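Local structure of endonuclease V (3GOC) at residues W10-T13 against E14-R18; A48-D51 against E52-V55; G87-A90 against F91-I94; G154-R157 against G158-A161; C220-A223 against L224-T228. The protein probably repairs deaminated DNA, using magnesium to cut the strand at the second phosphodiester bond 3' to a deoxyinosine. All blocks are in the same frame, centred on the assembly; numbering follows the deposited sequence.

Contact 1: residues W10-T13 against E14-R18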
loop_
_atom_site.group_PDB
_atom_site.type_symbol
_atom_site.label_atom_id
_atom_site.label_comp_id
_atom_site.label_asym_id
_atom_site.label_seq_id
_atom_site.Cartn_x
_atom_site.Cartn_y
_atom_site.Cartn_z
ATOM N N TRP A 10 26.471 14.179 24.158
ATOM C CA TRP A 10 25.529 14.650 23.138
ATOM C C TRP A 10 25.928 16.050 22.678
ATOM O O TRP A 10 26.440 16.843 23.469
ATOM C CB TRP A 10 24.115 14.688 23.734
ATOM C CG TRP A 10 23.013 14.711 22.725
ATOM C CD1 TRP A 10 22.148 15.737 22.475
ATOM C CD2 TRP A 10 22.619 13.634 21.870
ATOM N NE1 TRP A 10 21.231 15.361 21.515
ATOM C CE2 TRP A 10 21.499 14.073 21.126
ATOM C CE3 TRP A 10 23.107 12.335 21.652
ATOM C CZ2 TRP A 10 20.852 13.264 20.195
ATOM C CZ3 TRP A 10 22.461 11.526 20.719
ATOM C CH2 TRP A 10 21.346 11.998 20.001
ATOM N N PRO A 11 25.714 16.371 21.390
ATOM C CA PRO A 11 26.066 17.696 20.875
ATOM C C PRO A 11 25.510 18.828 21.738
ATOM O O PRO A 11 24.358 18.783 22.171
ATOM C CB PRO A 11 25.440 17.699 19.485
ATOM C CG PRO A 11 25.581 16.289 19.059
ATOM C CD PRO A 11 25.182 15.518 20.313
ATOM N N ALA A 12 26.331 19.845 21.972
ATOM C CA ALA A 12 25.918 20.985 22.772
ATOM C C ALA A 12 25.969 22.281 21.961
ATOM O O ALA A 12 25.547 23.331 22.442
ATOM C CB ALA A 12 26.801 21.101 24.007
ATOM N N THR A 13 26.488 22.208 20.737
ATOM C CA THR A 13 26.574 23.380 19.866
ATOM C C THR A 13 26.041 23.028 18.479
ATOM O O THR A 13 25.975 21.854 18.111
ATOM C CB THR A 13 28.029 23.873 19.702
ATOM O OG1 THR A 13 28.759 22.955 18.878
ATOM C CG2 THR A 13 28.713 23.986 21.058
ATOM N N GLU A 14 25.655 24.039 17.706
ATOM C CA GLU A 14 25.139 23.781 16.368
ATOM C C GLU A 14 26.218 23.195 15.467
ATOM O O GLU A 14 25.931 22.354 14.612
ATOM C CB GLU A 14 24.585 25.061 15.739
ATOM C CG GLU A 14 23.494 25.734 16.557
ATOM C CD GLU A 14 22.859 26.906 15.834
ATOM O OE1 GLU A 14 22.300 27.790 16.518
ATOM O OE2 GLU A 14 22.904 26.938 14.586
ATOM N N GLU A 15 27.461 23.638 15.650
ATOM C CA GLU A 15 28.552 23.130 14.835
ATOM C C GLU A 15 28.712 21.628 15.048
ATOM O O GLU A 15 28.888 20.882 14.090
ATOM C CB GLU A 15 29.863 23.837 15.193
ATOM C CG GLU A 15 31.022 23.426 14.303
ATOM C CD GLU A 15 32.336 24.057 14.723
ATOM O OE1 GLU A 15 33.311 23.973 13.946
ATOM O OE2 GLU A 15 32.394 24.625 15.834
ATOM N N GLU A 16 28.647 21.194 16.304
ATOM C CA GLU A 16 28.799 19.777 16.632
ATOM C C GLU A 16 27.638 18.967 16.074
ATOM O O GLU A 16 27.832 17.873 15.540
ATOM C CB GLU A 16 28.865 19.575 18.150
ATOM C CG GLU A 16 30.003 20.320 18.829
ATOM C CD GLU A 16 30.060 20.095 20.329
ATOM O OE1 GLU A 16 29.028 19.730 20.935
ATOM O OE2 GLU A 16 31.143 20.301 20.916
ATOM N N ALA A 17 26.428 19.505 16.196
ATOM C CA ALA A 17 25.249 18.805 15.704
ATOM C C ALA A 17 25.294 18.637 14.188
ATOM O O ALA A 17 25.012 17.556 13.672
ATOM C CB ALA A 17 23.973 19.547 16.126
ATOM N N ARG A 18 25.635 19.706 13.471
ATOM C CA ARG A 18 25.719 19.614 12.020
ATOM C C ARG A 18 26.804 18.614 11.628
ATOM O O ARG A 18 26.657 17.880 10.649
ATOM C CB ARG A 18 26.026 20.976 11.395
ATOM C CG ARG A 18 24.889 21.981 11.510
ATOM C CD ARG A 18 25.098 23.135 10.541
ATOM N NE ARG A 18 26.363 23.824 10.783
ATOM C CZ ARG A 18 26.515 24.831 11.635
ATOM N NH1 ARG A 18 27.705 25.387 11.799
ATOM N NH2 ARG A 18 25.473 25.298 12.308
HETATM O O HOH W 1 29.052 18.049 23.544
HETATM O O HOH W 2 31.344 23.744 18.615
#

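Contact 2: residues A48-D51 against E52-V55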
loop_
_atom_site.group_PDB
_atom_site.type_symbol
_atom_site.label_atom_id
_atom_site.label_comp_id
_atom_site.label_asym_id
_atom_site.label_seq_id
_atom_site.Cartn_x
_atom_site.Cartn_y
_atom_site.Cartn_z
ATOM N N ALA A 48 5.624 14.542 21.854
ATOM C CA ALA A 48 4.855 15.672 22.352
ATOM C C ALA A 48 5.770 16.420 23.313
ATOM O O ALA A 48 6.349 15.822 24.218
ATOM C CB ALA A 48 3.602 15.181 23.086
ATOM N N TYR A 49 5.919 17.720 23.097
ATOM C CA TYR A 49 6.762 18.551 23.949
ATOM C C TYR A 49 5.925 19.286 24.977
ATOM O O TYR A 49 4.850 19.794 24.663
ATOM C CB TYR A 49 7.518 19.591 23.118
ATOM C CG TYR A 49 8.630 19.026 22.274
ATOM C CD1 TYR A 49 8.382 18.533 20.993
ATOM C CD2 TYR A 49 9.932 18.967 22.764
ATOM C CE1 TYR A 49 9.406 17.990 20.223
ATOM C CE2 TYR A 49 10.962 18.430 22.004
ATOM C CZ TYR A 49 10.694 17.943 20.739
ATOM O OH TYR A 49 11.714 17.409 19.989
ATOM N N ASP A 50 6.415 19.345 26.207
ATOM C CA ASP A 50 5.694 20.060 27.239
ATOM C C ASP A 50 6.079 21.534 27.150
ATOM O O ASP A 50 7.233 21.863 26.883
ATOM C CB ASP A 50 6.047 19.517 28.618
ATOM C CG ASP A 50 5.051 19.947 29.673
ATOM O OD1 ASP A 50 5.319 20.919 30.404
ATOM O OD2 ASP A 50 3.978 19.315 29.754
ATOM N N ASP A 51 5.116 22.423 27.376
ATOM C CA ASP A 51 5.394 23.855 27.306
ATOM C C ASP A 51 5.865 24.455 28.616
ATOM O O ASP A 51 6.422 25.548 28.622
ATOM C CB ASP A 51 4.156 24.631 26.849
ATOM C CG ASP A 51 3.749 24.303 25.433
ATOM O OD1 ASP A 51 4.640 24.056 24.598
ATOM O OD2 ASP A 51 2.535 24.317 25.151
ATOM N N GLU A 52 5.645 23.752 29.722
ATOM C CA GLU A 52 6.020 24.270 31.032
ATOM C C GLU A 52 7.354 23.776 31.556
ATOM O O GLU A 52 8.019 24.474 32.315
ATOM C CB GLU A 52 4.919 23.957 32.042
ATOM C CG GLU A 52 3.622 24.711 31.785
ATOM C CD GLU A 52 3.799 26.217 31.844
ATOM O OE1 GLU A 52 4.418 26.693 32.820
ATOM O OE2 GLU A 52 3.307 26.912 30.924
ATOM N N ARG A 53 7.734 22.564 31.174
ATOM C CA ARG A 53 9.019 22.022 31.595
ATOM C C ARG A 53 9.763 21.486 30.380
ATOM O O ARG A 53 9.145 21.125 29.379
ATOM C CB ARG A 53 8.828 20.941 32.665
ATOM C CG ARG A 53 7.786 19.892 32.369
ATOM C CD ARG A 53 7.053 19.540 33.662
ATOM N NE ARG A 53 6.447 18.213 33.627
ATOM C CZ ARG A 53 7.119 17.080 33.804
ATOM N NH1 ARG A 53 8.426 17.110 34.033
ATOM N NH2 ARG A 53 6.485 15.917 33.757
ATOM N N ASP A 54 11.089 21.453 30.470
ATOM C CA ASP A 54 11.934 21.005 29.366
ATOM C C ASP A 54 11.904 19.491 29.200
ATOM O O ASP A 54 12.937 18.825 29.279
ATOM C CB ASP A 54 13.376 21.473 29.594
ATOM C CG ASP A 54 14.092 21.822 28.302
ATOM O OD1 ASP A 54 15.326 22.019 28.336
ATOM O OD2 ASP A 54 13.422 21.914 27.252
ATOM N N VAL A 55 10.714 18.955 28.956
ATOM C CA VAL A 55 10.554 17.519 28.791
ATOM C C VAL A 55 9.854 17.177 27.477
ATOM O O VAL A 55 9.055 17.961 26.962
ATOM C CB VAL A 55 9.748 16.927 29.973
ATOM C CG1 VAL A 55 9.565 15.433 29.789
ATOM C CG2 VAL A 55 10.472 17.214 31.282
HETATM O O HOH W 3 9.499 20.658 26.101
#

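Contact 3: residues G87-A90 against F91-I94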
loop_
_atom_site.group_PDB
_atom_site.type_symbol
_atom_site.label_atom_id
_atom_site.label_comp_id
_atom_site.label_asym_id
_atom_site.label_seq_id
_atom_site.Cartn_x
_atom_site.Cartn_y
_atom_site.Cartn_z
ATOM N N GLY A 87 16.386 22.744 11.611
ATOM C CA GLY A 87 17.387 21.980 10.887
ATOM C C GLY A 87 18.095 20.987 11.790
ATOM O O GLY A 87 18.736 20.048 11.316
ATOM N N LEU A 88 17.976 21.194 13.099
ATOM C CA LEU A 88 18.601 20.313 14.090
ATOM C C LEU A 88 17.585 19.874 15.136
ATOM O O LEU A 88 17.955 19.488 16.243
ATOM C CB LEU A 88 19.748 21.044 14.791
ATOM C CG LEU A 88 20.881 21.580 13.912
ATOM C CD1 LEU A 88 21.816 22.427 14.762
ATOM C CD2 LEU A 88 21.650 20.432 13.269
ATOM N N LEU A 89 16.307 19.923 14.779
ATOM C CA LEU A 89 15.244 19.570 15.706
ATOM C C LEU A 89 15.280 18.140 16.235
ATOM O O LEU A 89 14.829 17.878 17.351
ATOM C CB LEU A 89 13.887 19.852 15.061
ATOM C CG LEU A 89 13.628 21.320 14.708
ATOM C CD1 LEU A 89 12.215 21.460 14.177
ATOM C CD2 LEU A 89 13.824 22.193 15.935
ATOM N N ALA A 90 15.820 17.216 15.449
ATOM C CA ALA A 90 15.889 15.824 15.877
ATOM C C ALA A 90 16.781 15.637 17.098
ATOM O O ALA A 90 16.590 14.698 17.876
ATOM C CB ALA A 90 16.390 14.947 14.742
ATOM N N PHE A 91 17.762 16.515 17.267
ATOM C CA PHE A 91 18.651 16.380 18.412
ATOM C C PHE A 91 17.964 16.608 19.749
ATOM O O PHE A 91 18.532 16.319 20.803
ATOM C CB PHE A 91 19.864 17.298 18.269
ATOM C CG PHE A 91 20.823 16.845 17.210
ATOM C CD1 PHE A 91 20.667 17.255 15.886
ATOM C CD2 PHE A 91 21.857 15.964 17.525
ATOM C CE1 PHE A 91 21.526 16.788 14.886
ATOM C CE2 PHE A 91 22.720 15.490 16.540
ATOM C CZ PHE A 91 22.556 15.905 15.215
ATOM N N ARG A 92 16.733 17.109 19.709
ATOM C CA ARG A 92 15.969 17.346 20.927
ATOM C C ARG A 92 15.236 16.097 21.405
ATOM O O ARG A 92 14.992 15.943 22.601
ATOM C CB ARG A 92 14.894 18.413 20.696
ATOM C CG ARG A 92 15.364 19.737 20.142
ATOM C CD ARG A 92 14.166 20.665 19.986
ATOM N NE ARG A 92 13.206 20.136 19.016
ATOM C CZ ARG A 92 11.944 20.546 18.900
ATOM N NH1 ARG A 92 11.471 21.493 19.698
ATOM N NH2 ARG A 92 11.155 20.018 17.974
ATOM N N GLU A 93 14.904 15.205 20.472
ATOM C CA GLU A 93 14.089 14.034 20.786
ATOM C C GLU A 93 14.603 12.641 20.489
ATOM O O GLU A 93 14.021 11.673 20.971
ATOM C CB GLU A 93 12.743 14.192 20.086
ATOM C CG GLU A 93 12.880 14.333 18.581
ATOM C CD GLU A 93 11.564 14.612 17.893
ATOM O OE1 GLU A 93 10.962 13.666 17.340
ATOM O OE2 GLU A 93 11.143 15.782 17.918
ATOM N N ILE A 94 15.670 12.516 19.711
ATOM C CA ILE A 94 16.176 11.192 19.381
ATOM C C ILE A 94 16.403 10.266 20.576
ATOM O O ILE A 94 15.981 9.112 20.548
ATOM C CB ILE A 94 17.444 11.318 18.522
ATOM C CG1 ILE A 94 17.023 11.681 17.097
ATOM C CG2 ILE A 94 18.248 10.030 18.530
ATOM C CD1 ILE A 94 18.087 12.373 16.318
HETATM O O HOH W 4 11.671 17.773 16.486
#

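Contact 4: residues G154-R157 against G158-A161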
loop_
_atom_site.group_PDB
_atom_site.type_symbol
_atom_site.label_atom_id
_atom_site.label_comp_id
_atom_site.label_asym_id
_atom_site.label_seq_id
_atom_site.Cartn_x
_atom_site.Cartn_y
_atom_site.Cartn_z
ATOM N N GLY A 154 -1.984 13.920 -9.172
ATOM C CA GLY A 154 -3.295 13.604 -9.707
ATOM C C GLY A 154 -4.318 13.615 -8.586
ATOM O O GLY A 154 -3.975 13.432 -7.415
ATOM N N ALA A 155 -5.579 13.832 -8.936
ATOM C CA ALA A 155 -6.646 13.870 -7.939
ATOM C C ALA A 155 -6.967 12.526 -7.277
ATOM O O ALA A 155 -7.278 12.477 -6.091
ATOM C CB ALA A 155 -7.911 14.459 -8.565
ATOM N N PRO A 156 -6.906 11.419 -8.035
ATOM C CA PRO A 156 -7.216 10.125 -7.415
ATOM C C PRO A 156 -6.218 9.666 -6.360
ATOM O O PRO A 156 -5.029 9.968 -6.443
ATOM C CB PRO A 156 -7.246 9.165 -8.605
ATOM C CG PRO A 156 -7.616 10.063 -9.765
ATOM C CD PRO A 156 -6.779 11.285 -9.496
ATOM N N ARG A 157 -6.719 8.936 -5.366
ATOM C CA ARG A 157 -5.868 8.384 -4.321
ATOM C C ARG A 157 -4.817 7.520 -5.016
ATOM O O ARG A 157 -5.124 6.799 -5.968
ATOM C CB ARG A 157 -6.706 7.532 -3.357
ATOM C CG ARG A 157 -5.922 6.547 -2.470
ATOM C CD ARG A 157 -6.864 5.902 -1.441
ATOM N NE ARG A 157 -6.398 4.623 -0.903
ATOM C CZ ARG A 157 -5.472 4.479 0.041
ATOM N NH1 ARG A 157 -5.130 3.261 0.456
ATOM N NH2 ARG A 157 -4.889 5.540 0.580
ATOM N N GLY A 158 -3.579 7.598 -4.541
ATOM C CA GLY A 158 -2.505 6.827 -5.144
ATOM C C GLY A 158 -1.597 7.692 -6.003
ATOM O O GLY A 158 -0.435 7.352 -6.239
ATOM N N SER A 159 -2.136 8.812 -6.477
ATOM C CA SER A 159 -1.388 9.750 -7.304
ATOM C C SER A 159 -0.243 10.376 -6.511
ATOM O O SER A 159 -0.370 10.635 -5.313
ATOM C CB SER A 159 -2.307 10.867 -7.804
ATOM O OG SER A 159 -3.391 10.353 -8.555
ATOM N N ALA A 160 0.867 10.635 -7.190
ATOM C CA ALA A 160 2.018 11.233 -6.544
ATOM C C ALA A 160 2.663 12.271 -7.448
ATOM O O ALA A 160 2.362 12.361 -8.642
ATOM C CB ALA A 160 3.038 10.146 -6.188
ATOM N N ALA A 161 3.551 13.061 -6.863
ATOM C CA ALA A 161 4.281 14.077 -7.603
ATOM C C ALA A 161 5.577 14.308 -6.845
ATOM O O ALA A 161 5.634 14.148 -5.629
ATOM C CB ALA A 161 3.470 15.364 -7.678
HETATM O O HOH W 5 0.137 12.349 -10.152
#

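Contact 5: residues C220-A223 against L224-T228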
loop_
_atom_site.group_PDB
_atom_site.type_symbol
_atom_site.label_atom_id
_atom_site.label_comp_id
_atom_site.label_asym_id
_atom_site.label_seq_id
_atom_site.Cartn_x
_atom_site.Cartn_y
_atom_site.Cartn_z
ATOM N N CYS A 220 1.430 9.635 22.692
ATOM C CA CYS A 220 2.401 10.501 23.347
ATOM C C CYS A 220 1.731 11.681 24.041
ATOM O O CYS A 220 2.209 12.150 25.074
ATOM C CB CYS A 220 3.484 10.995 22.372
ATOM S SG CYS A 220 2.985 12.047 20.986
ATOM N N ARG A 221 0.632 12.168 23.479
ATOM C CA ARG A 221 -0.074 13.281 24.100
ATOM C C ARG A 221 -0.670 12.827 25.435
ATOM O O ARG A 221 -0.625 13.566 26.424
ATOM C CB ARG A 221 -1.174 13.800 23.171
ATOM C CG ARG A 221 -0.648 14.594 21.975
ATOM C CD ARG A 221 -1.757 14.867 20.966
ATOM N NE ARG A 221 -1.352 15.789 19.909
ATOM C CZ ARG A 221 -1.224 17.102 20.069
ATOM N NH1 ARG A 221 -0.852 17.864 19.048
ATOM N NH2 ARG A 221 -1.475 17.658 21.246
ATOM N N ARG A 222 -1.215 11.613 25.476
ATOM C CA ARG A 222 -1.787 11.101 26.720
ATOM C C ARG A 222 -0.689 10.890 27.761
ATOM O O ARG A 222 -0.853 11.244 28.928
ATOM C CB ARG A 222 -2.521 9.775 26.488
ATOM C CG ARG A 222 -3.234 9.273 27.742
ATOM C CD ARG A 222 -3.918 7.938 27.519
ATOM N NE ARG A 222 -2.965 6.842 27.415
ATOM C CZ ARG A 222 -3.301 5.590 27.127
ATOM N NH1 ARG A 222 -4.571 5.281 26.911
ATOM N NH2 ARG A 222 -2.371 4.646 27.071
ATOM N N ALA A 223 0.429 10.310 27.333
ATOM C CA ALA A 223 1.544 10.047 28.235
ATOM C C ALA A 223 2.144 11.346 28.772
ATOM O O ALA A 223 2.617 11.390 29.908
ATOM C CB ALA A 223 2.612 9.222 27.524
ATOM N N LEU A 224 2.129 12.401 27.958
ATOM C CA LEU A 224 2.661 13.691 28.401
ATOM C C LEU A 224 1.756 14.268 29.488
ATOM O O LEU A 224 2.235 14.813 30.488
ATOM C CB LEU A 224 2.762 14.676 27.228
ATOM C CG LEU A 224 3.131 16.120 27.594
ATOM C CD1 LEU A 224 4.454 16.162 28.351
ATOM C CD2 LEU A 224 3.214 16.954 26.330
ATOM N N LYS A 225 0.446 14.148 29.285
ATOM C CA LYS A 225 -0.535 14.631 30.255
ATOM C C LYS A 225 -0.314 13.904 31.583
ATOM O O LYS A 225 -0.314 14.516 32.652
ATOM C CB LYS A 225 -1.953 14.351 29.747
ATOM C CG LYS A 225 -3.064 14.680 30.740
ATOM C CD LYS A 225 -4.378 14.012 30.339
ATOM C CE LYS A 225 -4.265 12.489 30.421
ATOM N NZ LYS A 225 -5.529 11.800 30.050
ATOM N N GLU A 226 -0.125 12.590 31.504
ATOM C CA GLU A 226 0.095 11.775 32.695
ATOM C C GLU A 226 1.405 12.126 33.400
ATOM O O GLU A 226 1.471 12.154 34.631
ATOM C CB GLU A 226 0.068 10.291 32.308
ATOM C CG GLU A 226 -1.310 9.833 31.847
ATOM C CD GLU A 226 -1.314 8.475 31.159
ATOM O OE1 GLU A 226 -2.419 7.968 30.879
ATOM O OE2 GLU A 226 -0.229 7.922 30.888
ATOM N N ALA A 227 2.441 12.405 32.618
ATOM C CA ALA A 227 3.742 12.747 33.182
ATOM C C ALA A 227 3.711 14.073 33.934
ATOM O O ALA A 227 4.385 14.233 34.955
ATOM C CB ALA A 227 4.789 12.804 32.072
ATOM N N THR A 228 2.925 15.019 33.435
ATOM C CA THR A 228 2.847 16.333 34.060
ATOM C C THR A 228 1.850 16.387 35.205
ATOM O O THR A 228 1.834 17.347 35.974
ATOM C CB THR A 228 2.495 17.413 33.020
ATOM O OG1 THR A 228 1.224 17.123 32.429
ATOM C CG2 THR A 228 3.547 17.446 31.929
HETATM O O HOH W 6 -0.256 6.576 28.514
#

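Contact 1: residues W10-T13 against E14-R18
Glu16 reaches back from the first turn of helix 14-24, and its OE1 accepts from Ala12 N at 2.9 Å; the bond is almost straight, at 177°, and meets the oxygen nearly along its C-O axis. Thr13, at the N-cap, supplies a second side-chain bond: its OG1 accepts from Glu16 N at 3.1 Å. With chi1 at 72° OG1 sits between the backbone N and the carbonyl carbon of Thr13, which turns the hydroxyl over the opening turn and also brings it to 2.9 Å from Glu16 CG. The reciprocal pattern resembles a capping box, but the carboxylate takes the N-H one residue before the cap. The first regular helical bond follows, from Ala17 N to Thr13 O. Two waters extend this network: one donates to both Trp10 O and Glu16 OE1, the other donates to Glu15 OE2 and is hydrogen-bonded to Thr13 OG1. Beneath these polar groups Pro11 CB packs on Ala17 CB at 4.1 Å, and Ala17 also touches Phe82. Away from the active site, this worked case of helix capping shows a simple division of labour. The Thr13 hydroxyl serves an N-H of the first turn, while the negative carboxylate of Glu16, placed in that turn, would be expected to interact favourably with the helix dipole.

Contact 2: residues A48-D51 against E52-V55
Asp50 turns its carboxylate back over the residues that follow it, and one oxygen takes two backbone N-H groups. OD1 accepts from Glu52 N at 2.9 Å, closing an Asx turn, and from Arg53 N at 3.0 Å. The two arrive differently: Arg53 N uses the anti lone pair, whereas Glu52 N comes from above the carboxylate plane, 45° out of it. A chi1 of -164°, with CG anti to the backbone N, places OD1 within reach of both N-H groups. Among backbone bonds, Asp50 N to Val55 O at 3.1 Å joins the two arms where strand 41-49 gives way to strand 55-64, while a weak bond from Val55 N to Arg53 O marks the inverse gamma turn centred on Asp54. A water lies between Asp50 O and Val55 O, near enough to donate to each. Packing is lighter: Arg53 CG rests 3.3 Å from Asp50 OD1, and its guanidinium is tilted 57° from the carboxylate, with NE too far for a salt bridge. In this hairpin connection, then, a carboxylate does the work of a backbone acceptor. The double grip satisfies two turn amides, whose dipoles, aided by the nearby arginine, would probably stabilise the negative charge of Asp50.

Contact 3: residues G87-A90 against F91-I94
From Leu88 onward the backbone coils through successive turns, Phe91, Arg92 and Glu93 N each bonding to the carbonyl three residues back, until Ile94 N reaches Ala90 O, four back, at 3.0 Å, just where helix 94-102 starts after its N-cap, Glu93. Leu89 O shows how one carbonyl can serve backbone and side chain together. Arg92 N approaches it from above the carbonyl plane, while Arg92 NE takes an in-plane lone pair at 3.2 Å, the oxygen lying in the guanidinium plane as well. The bend of the arginine chain at chi3, -63°, folds NE back to this acceptor. Leu89 runs alongside, pointing the same way, and lays CD2 over one guanidinium face, 3.6 Å above its plane. Arg92 NH2 donates to a water at 2.7 Å that in turn donates to Glu93 OE2; this carboxylate also bonds Tyr49 OH. On the apolar side, Leu88 CD2 meets Phe91 CE1 at 4.0 Å, Leu88 O lies at the ring's edge, and Ala90 CB is pressed tightly against Ile94 CD1 at 3.5 Å. The coil is thus wedged into the fold: Leu88 packs on Ala17 of helix 14-24, Phe91 stands edge-to-face with His129 of helix 126-134, and Glu93 rests on Val47 of strand 41-49, its side chain about 7 Å from a bound magnesium ion.

Contact 4: residues G154-R157 against G158-A161
Pro156 O accepts twice from Ser159; the backbone bond closes a type II beta turn, running from Pro156 to Ser159 ahead of strand 160-165, and the hydroxyl adds to it. The bond from Ser159 N spans 3.1 Å, and OG donates to the same oxygen at 2.7 Å. Both donors come from the same face of the carbonyl plane, tilted out of it by similar amounts. That doubling depends on the serine torsion: at chi1 -59° OG lies beside its own backbone N and anti to the carbonyl carbon, which lets hydroxyl and amide point at a common acceptor. OG also sits 3.6 Å from Pro156 CD, so the proline ring flanks the hydroxyl, while Ser159 CB presses to 3.1 Å from Gly154 O. Gly158 occupies the third turn position with a positive phi, as a type II turn favours. Gly154, folded back beside Ser159 with their CA atoms 4.9 Å apart, lets the chain run close to the serine side chain without a CB between them.

A second shell surrounds the turn. The extended Arg157 chain carries its guanidinium to Thr176 O and Thr204 OG1, both bonded by NH2, and to Leu201 O, bonded by NH1. At the subunit interface, Gly158 O accepts from Arg27 of the second subunit, and Ala160 N donates to Glu23 of that subunit. Where the loop enters the strand, a single water joins its two sides, accepting from Gly154 N at 2.8 Å and donating to Ala160 O at 2.7 Å.

Contact 5: residues C220-A223 against L224-T228
The guanidinium of Arg222 and the carboxylate of Glu226, one helical turn apart, have planes inclined by only 17°, yet the two groups are displaced so that OE1 lies well outside the guanidinium plane. The pair is therefore a long salt bridge, Arg222 NE to Glu226 OE1 at 3.7 Å, in which charge acts without an N-H aimed at the oxygen. A water completes the link: it accepts from Arg222 NE at 2.9 Å and donates to Glu226 OE2 at 2.7 Å. Arg222 leaves the backbone with CG anti to N, chi1 -175°, which sets its aliphatic stem beside the carboxylate, CG at 3.5 Å from OE1. Lys225 NZ approaches the same carbon, CG of Arg222, only loosely at 4.1 Å. Arg222 NH2 also forms a weak, long ion pair with Glu73. Beneath the side chains run regular helical bonds, among them Leu224 N to Cys220 O and Glu226 N to Arg222 O. The inward side of helix 211-228 is apolar: Ala223 and Leu224 pack on Val57 of strand 55-64, and Cys220 reaches Asp46, a magnesium ligand. Arg221 NE bonds Asp217, which also binds magnesium. As an example of an i to i+4 ion pair on an amphipathic helix, the attraction is probably modest: the direct bridge is long and solvent-side, and the directional hydrogen bonding passes through the water.

From the N terminus the five contacts come strictly in series; each spans only a short local piece of chain, and none nests within or crosses another. Contact 1 caps helix 14-24, contact 2 turns the hairpin between strands 41-49 and 55-64, contact 3 closes the turns of the loop after strand 70-79 that lead into helix 94-102, contact 4 closes a turn ahead of strand 160-165, and contact 5 lies within helix 211-228, near its end. In space four of them chain together: contact 1 touches contact 3 through Trp10 and Phe91, contact 3 meets contact 2, and Asp50 of contact 2 packs on Thr228 of contact 5. Contact 4 stands apart, across the chain's centre from contacts 1, 2 and 3.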